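Local structure of putative SnoaL-like polyketide cyclase (Shewanella putrefaciens, 3GZB) at residues Thr43-Ala56 and Arg133-Gln145. The protein is of undetermined function but belongs to the SnoaL-like family of the NTF2 clan and may act as a polyketide cyclase. Residues are numbered along the deposited sequence; the frame is centred on the assembly and turned at random.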
# COMPACT_ATOMS: atom_id res chain seq x y z
N THR A 43 -22.11 0.08 -9.43
CA THR A 43 -22.69 -1.00 -8.60
C THR A 43 -21.88 -1.29 -7.35
O THR A 43 -22.40 -1.87 -6.38
CB THR A 43 -22.92 -2.31 -9.35
OG1 THR A 43 -21.72 -3.03 -9.54
CG2 THR A 43 -23.66 -2.10 -10.70
N PHE A 44 -20.60 -0.91 -7.33
CA PHE A 44 -19.77 -1.17 -6.19
C PHE A 44 -19.80 -0.02 -5.17
O PHE A 44 -19.17 -0.12 -4.12
CB PHE A 44 -18.30 -1.34 -6.61
CG PHE A 44 -17.99 -2.66 -7.26
CD1 PHE A 44 -18.07 -2.82 -8.63
CD2 PHE A 44 -17.56 -3.73 -6.49
CE1 PHE A 44 -17.75 -4.06 -9.21
CE2 PHE A 44 -17.25 -4.95 -7.09
CZ PHE A 44 -17.35 -5.11 -8.42
N TYR A 45 -20.55 1.05 -5.44
CA TYR A 45 -20.56 2.19 -4.54
C TYR A 45 -21.96 2.45 -3.98
O TYR A 45 -22.99 2.14 -4.62
CB TYR A 45 -20.13 3.50 -5.25
CG TYR A 45 -18.75 3.51 -5.84
CD1 TYR A 45 -17.68 2.92 -5.20
CD2 TYR A 45 -18.51 4.15 -7.05
CE1 TYR A 45 -16.40 2.98 -5.73
CE2 TYR A 45 -17.25 4.20 -7.61
CZ TYR A 45 -16.18 3.59 -6.95
OH TYR A 45 -14.93 3.70 -7.53
N ASN A 46 -22.00 3.01 -2.79
CA ASN A 46 -23.21 3.69 -2.29
C ASN A 46 -22.90 5.08 -1.77
O ASN A 46 -21.79 5.59 -2.01
CB ASN A 46 -23.95 2.82 -1.27
CG ASN A 46 -23.31 2.80 0.08
OD1 ASN A 46 -22.22 3.34 0.31
ND2 ASN A 46 -24.01 2.17 1.02
N ARG A 47 -23.85 5.75 -1.12
CA ARG A 47 -23.65 7.13 -0.72
C ARG A 47 -22.52 7.31 0.32
O ARG A 47 -22.06 8.43 0.52
CB ARG A 47 -24.97 7.71 -0.15
CG ARG A 47 -25.40 7.13 1.16
CD ARG A 47 -26.78 7.69 1.52
NE ARG A 47 -27.25 7.37 2.86
CZ ARG A 47 -28.36 7.91 3.37
NH1 ARG A 47 -29.08 8.77 2.64
NH2 ARG A 47 -28.77 7.61 4.60
N ASP A 48 -22.08 6.22 0.95
CA ASP A 48 -21.05 6.27 1.98
C ASP A 48 -19.68 5.85 1.44
O ASP A 48 -18.70 5.97 2.17
CB ASP A 48 -21.39 5.34 3.16
CG ASP A 48 -22.70 5.76 3.88
OD1 ASP A 48 -22.90 6.97 4.08
OD2 ASP A 48 -23.48 4.84 4.18
N SER A 49 -19.59 5.37 0.20
CA SER A 49 -18.29 4.90 -0.30
C SER A 49 -17.30 6.07 -0.39
O SER A 49 -17.70 7.17 -0.73
CB SER A 49 -18.43 4.24 -1.69
OG SER A 49 -19.25 3.09 -1.67
N ILE A 50 -16.04 5.77 -0.12
CA ILE A 50 -14.97 6.75 -0.14
C ILE A 50 -13.94 6.36 -1.19
O ILE A 50 -13.54 5.18 -1.28
CB ILE A 50 -14.29 6.79 1.20
CG1 ILE A 50 -15.24 7.35 2.26
CG2 ILE A 50 -13.02 7.68 1.16
CD1 ILE A 50 -14.76 7.08 3.65
N PHE A 51 -13.51 7.33 -2.02
CA PHE A 51 -12.35 7.20 -2.90
C PHE A 51 -11.34 8.23 -2.37
O PHE A 51 -11.62 9.45 -2.42
CB PHE A 51 -12.75 7.48 -4.36
CG PHE A 51 -11.70 7.08 -5.37
CD1 PHE A 51 -10.52 7.79 -5.47
CD2 PHE A 51 -11.90 5.99 -6.19
CE1 PHE A 51 -9.54 7.40 -6.38
CE2 PHE A 51 -10.91 5.61 -7.11
CZ PHE A 51 -9.75 6.32 -7.17
N PHE A 52 -10.21 7.79 -1.84
CA PHE A 52 -9.21 8.70 -1.24
C PHE A 52 -7.88 8.51 -1.92
O PHE A 52 -7.19 7.51 -1.70
CB PHE A 52 -9.13 8.40 0.27
CG PHE A 52 -8.38 9.42 1.09
CD1 PHE A 52 -7.84 10.55 0.59
CD2 PHE A 52 -8.28 9.22 2.47
CE1 PHE A 52 -7.18 11.48 1.39
CE2 PHE A 52 -7.65 10.14 3.28
CZ PHE A 52 -7.11 11.28 2.73
N ASP A 53 -7.47 9.47 -2.75
CA ASP A 53 -6.08 9.52 -3.20
C ASP A 53 -5.32 10.27 -2.11
O ASP A 53 -5.36 11.51 -2.00
CB ASP A 53 -5.96 10.14 -4.57
CG ASP A 53 -4.49 10.15 -5.08
OD1 ASP A 53 -3.56 10.25 -4.25
OD2 ASP A 53 -4.35 10.12 -6.31
N LYS A 54 -4.67 9.50 -1.25
CA LYS A 54 -4.00 10.08 -0.10
C LYS A 54 -2.78 10.86 -0.51
O LYS A 54 -2.45 11.87 0.11
CB LYS A 54 -3.63 9.06 0.97
CG LYS A 54 -4.77 8.62 1.76
CD LYS A 54 -4.31 7.72 2.86
CE LYS A 54 -3.62 8.44 4.00
NZ LYS A 54 -3.07 7.49 5.02
N THR A 55 -2.09 10.43 -1.56
CA THR A 55 -0.95 11.17 -2.09
C THR A 55 -1.37 12.55 -2.51
O THR A 55 -0.73 13.50 -2.04
CB THR A 55 -0.19 10.30 -3.12
OG1 THR A 55 -1.11 9.49 -3.88
CG2 THR A 55 0.79 9.40 -2.41
N ALA A 56 -2.51 12.65 -3.25
CA ALA A 56 -3.02 13.94 -3.77
C ALA A 56 -3.81 14.70 -2.71
O ALA A 56 -4.18 15.87 -2.95
CB ALA A 56 -3.86 13.70 -4.98
N ARG A 133 -21.45 -6.59 -1.91
CA ARG A 133 -20.62 -6.53 -3.11
C ARG A 133 -20.21 -5.05 -3.40
O ARG A 133 -20.34 -4.57 -4.54
CB ARG A 133 -21.36 -7.14 -4.30
CG ARG A 133 -20.49 -7.82 -5.29
CD ARG A 133 -21.33 -8.59 -6.32
NE ARG A 133 -20.47 -9.22 -7.32
CZ ARG A 133 -19.95 -8.60 -8.38
NH1 ARG A 133 -20.16 -7.31 -8.63
NH2 ARG A 133 -19.18 -9.30 -9.18
N ARG A 134 -19.73 -4.37 -2.37
CA ARG A 134 -19.48 -2.91 -2.33
C ARG A 134 -18.02 -2.64 -1.97
O ARG A 134 -17.45 -3.37 -1.14
CB ARG A 134 -20.41 -2.31 -1.25
CG ARG A 134 -20.40 -0.81 -1.10
CD ARG A 134 -21.57 -0.34 -0.16
NE ARG A 134 -22.88 -0.76 -0.66
CZ ARG A 134 -23.94 -1.06 0.09
NH1 ARG A 134 -23.87 -1.00 1.40
NH2 ARG A 134 -25.07 -1.44 -0.49
N VAL A 135 -17.46 -1.56 -2.52
CA VAL A 135 -16.21 -0.96 -2.03
C VAL A 135 -16.61 0.13 -1.08
O VAL A 135 -17.26 1.14 -1.49
CB VAL A 135 -15.34 -0.44 -3.21
CG1 VAL A 135 -14.17 0.43 -2.73
CG2 VAL A 135 -14.84 -1.63 -4.04
N THR A 136 -16.24 -0.04 0.19
CA THR A 136 -16.52 0.99 1.16
C THR A 136 -15.42 2.07 1.15
O THR A 136 -15.68 3.25 1.43
CB THR A 136 -16.78 0.43 2.54
OG1 THR A 136 -15.61 -0.13 3.08
CG2 THR A 136 -17.82 -0.69 2.50
N GLU A 137 -14.16 1.67 0.89
CA GLU A 137 -13.06 2.63 0.82
C GLU A 137 -12.02 2.15 -0.15
O GLU A 137 -11.50 1.04 -0.03
CB GLU A 137 -12.40 2.87 2.18
CG GLU A 137 -11.44 4.06 2.19
CD GLU A 137 -10.85 4.43 3.57
OE1 GLU A 137 -10.85 3.60 4.54
OE2 GLU A 137 -10.35 5.58 3.67
N HIS A 138 -11.70 3.02 -1.11
CA HIS A 138 -10.62 2.84 -2.08
C HIS A 138 -9.56 3.86 -1.73
O HIS A 138 -9.85 5.07 -1.72
CB HIS A 138 -11.19 3.04 -3.47
CG HIS A 138 -10.20 2.98 -4.59
ND1 HIS A 138 -10.57 2.62 -5.86
CD2 HIS A 138 -8.86 3.23 -4.64
CE1 HIS A 138 -9.51 2.67 -6.66
NE2 HIS A 138 -8.45 3.03 -5.94
N VAL A 139 -8.36 3.39 -1.34
CA VAL A 139 -7.24 4.30 -1.04
C VAL A 139 -6.14 4.12 -2.07
O VAL A 139 -5.67 2.96 -2.25
CB VAL A 139 -6.66 4.08 0.34
CG1 VAL A 139 -5.50 5.06 0.59
CG2 VAL A 139 -7.74 4.24 1.43
N ASP A 140 -5.73 5.20 -2.73
CA ASP A 140 -4.62 5.20 -3.64
C ASP A 140 -3.41 5.93 -3.07
O ASP A 140 -3.55 7.00 -2.48
CB ASP A 140 -4.95 5.85 -4.97
CG ASP A 140 -5.61 4.92 -5.97
OD1 ASP A 140 -5.72 3.68 -5.76
OD2 ASP A 140 -6.05 5.49 -7.04
N LEU A 141 -2.25 5.32 -3.24
CA LEU A 141 -0.95 5.93 -2.94
C LEU A 141 -0.15 5.89 -4.22
O LEU A 141 0.45 4.86 -4.55
CB LEU A 141 -0.23 5.18 -1.81
CG LEU A 141 -0.88 5.17 -0.43
CD1 LEU A 141 -0.17 4.17 0.49
CD2 LEU A 141 -0.90 6.57 0.17
N ILE A 142 -0.17 6.99 -4.98
CA ILE A 142 0.38 7.04 -6.34
C ILE A 142 1.72 7.75 -6.32
O ILE A 142 1.86 8.81 -5.68
CB ILE A 142 -0.55 7.82 -7.25
CG1 ILE A 142 -1.97 7.24 -7.24
CG2 ILE A 142 -0.05 7.91 -8.70
CD1 ILE A 142 -2.12 5.81 -7.64
N ASP A 143 2.71 7.20 -7.05
CA ASP A 143 4.04 7.83 -7.16
C ASP A 143 4.05 8.85 -8.31
O ASP A 143 4.54 8.61 -9.42
CB ASP A 143 5.13 6.74 -7.36
CG ASP A 143 6.53 7.27 -7.43
OD1 ASP A 143 6.76 8.49 -7.31
OD2 ASP A 143 7.40 6.41 -7.65
N TYR A 144 3.52 10.04 -8.02
CA TYR A 144 3.39 11.09 -9.04
C TYR A 144 4.74 11.63 -9.49
O TYR A 144 4.87 12.01 -10.64
CB TYR A 144 2.55 12.26 -8.50
CG TYR A 144 1.10 11.94 -8.40
CD1 TYR A 144 0.35 11.71 -9.51
CD2 TYR A 144 0.45 11.83 -7.16
CE1 TYR A 144 -0.98 11.41 -9.44
CE2 TYR A 144 -0.89 11.49 -7.08
CZ TYR A 144 -1.59 11.32 -8.20
OH TYR A 144 -2.95 11.01 -8.15
N GLN A 145 5.75 11.67 -8.63
CA GLN A 145 7.05 12.16 -9.07
C GLN A 145 7.64 11.26 -10.14
O GLN A 145 8.22 11.79 -11.12
CB GLN A 145 8.03 12.31 -7.91
CG GLN A 145 9.36 12.99 -8.34
CD GLN A 145 9.14 14.41 -8.87
OE1 GLN A 145 8.62 15.27 -8.15
NE2 GLN A 145 9.48 14.66 -10.16
O HOH W 1 -21.21 -4.96 -7.24
O HOH W 2 -17.37 4.06 3.54
O HOH W 3 -5.57 8.16 -7.74
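Strands 50-53 and 137-142 are the parallel pair in the mixed, curved sheet of this NTF2-like fold, and on the helix-covered face Phe51, His138 and Asp140 are buried. Ile50 O takes the amide of His138, and Phe52 N returns a bond to His138 O (2.7 Å, 172° at the hydrogen). Phe51 and His138 run side by side; in the one of its two conformers described here, Phe51 lays CE2 over one face of the imidazole, 3.3 Å from His138 ND1, and the ring planes meet obliquely, 38° apart. Holding CG anti to the backbone N (chi1 176°), His138 sends NE2 to Asp140 OD1 at 2.8 Å. That oxygen lies in the imidazole plane but is met from above the carboxylate plane, and it also pairs with Thr124; ND1 bonds Tyr29 of helix 21-34. With an alanine at His138, Asp140 OD1 would probably keep Thr124 but lose the imidazole, Tyr29 OH would lose its ND1 partner, and a gap would open against the Phe51 ring.

Farther along, Tyr144 OH gives a very short bond to Asp53 OD2 (2.5 Å), which lies in the plane of the phenol ring, at its edge. A water joins Asp53 OD2 to Asp140 OD2. Asp53 OD1 accepts from Thr55 OG1 and Ala56 N, and Thr55 OG1 in turn receives Ile142 N (2.9 Å). At the other end, Ser49 OG donates to Val135 O (2.8 Å), while the Asn46 amide stacks on the Arg134 guanidinium; Thr55 and Arg134 are likewise each taken in one of two conformers. Bonds at both nitrogens, NE2 to Asp140 and ND1 to Tyr29, would hold the imidazole against turning.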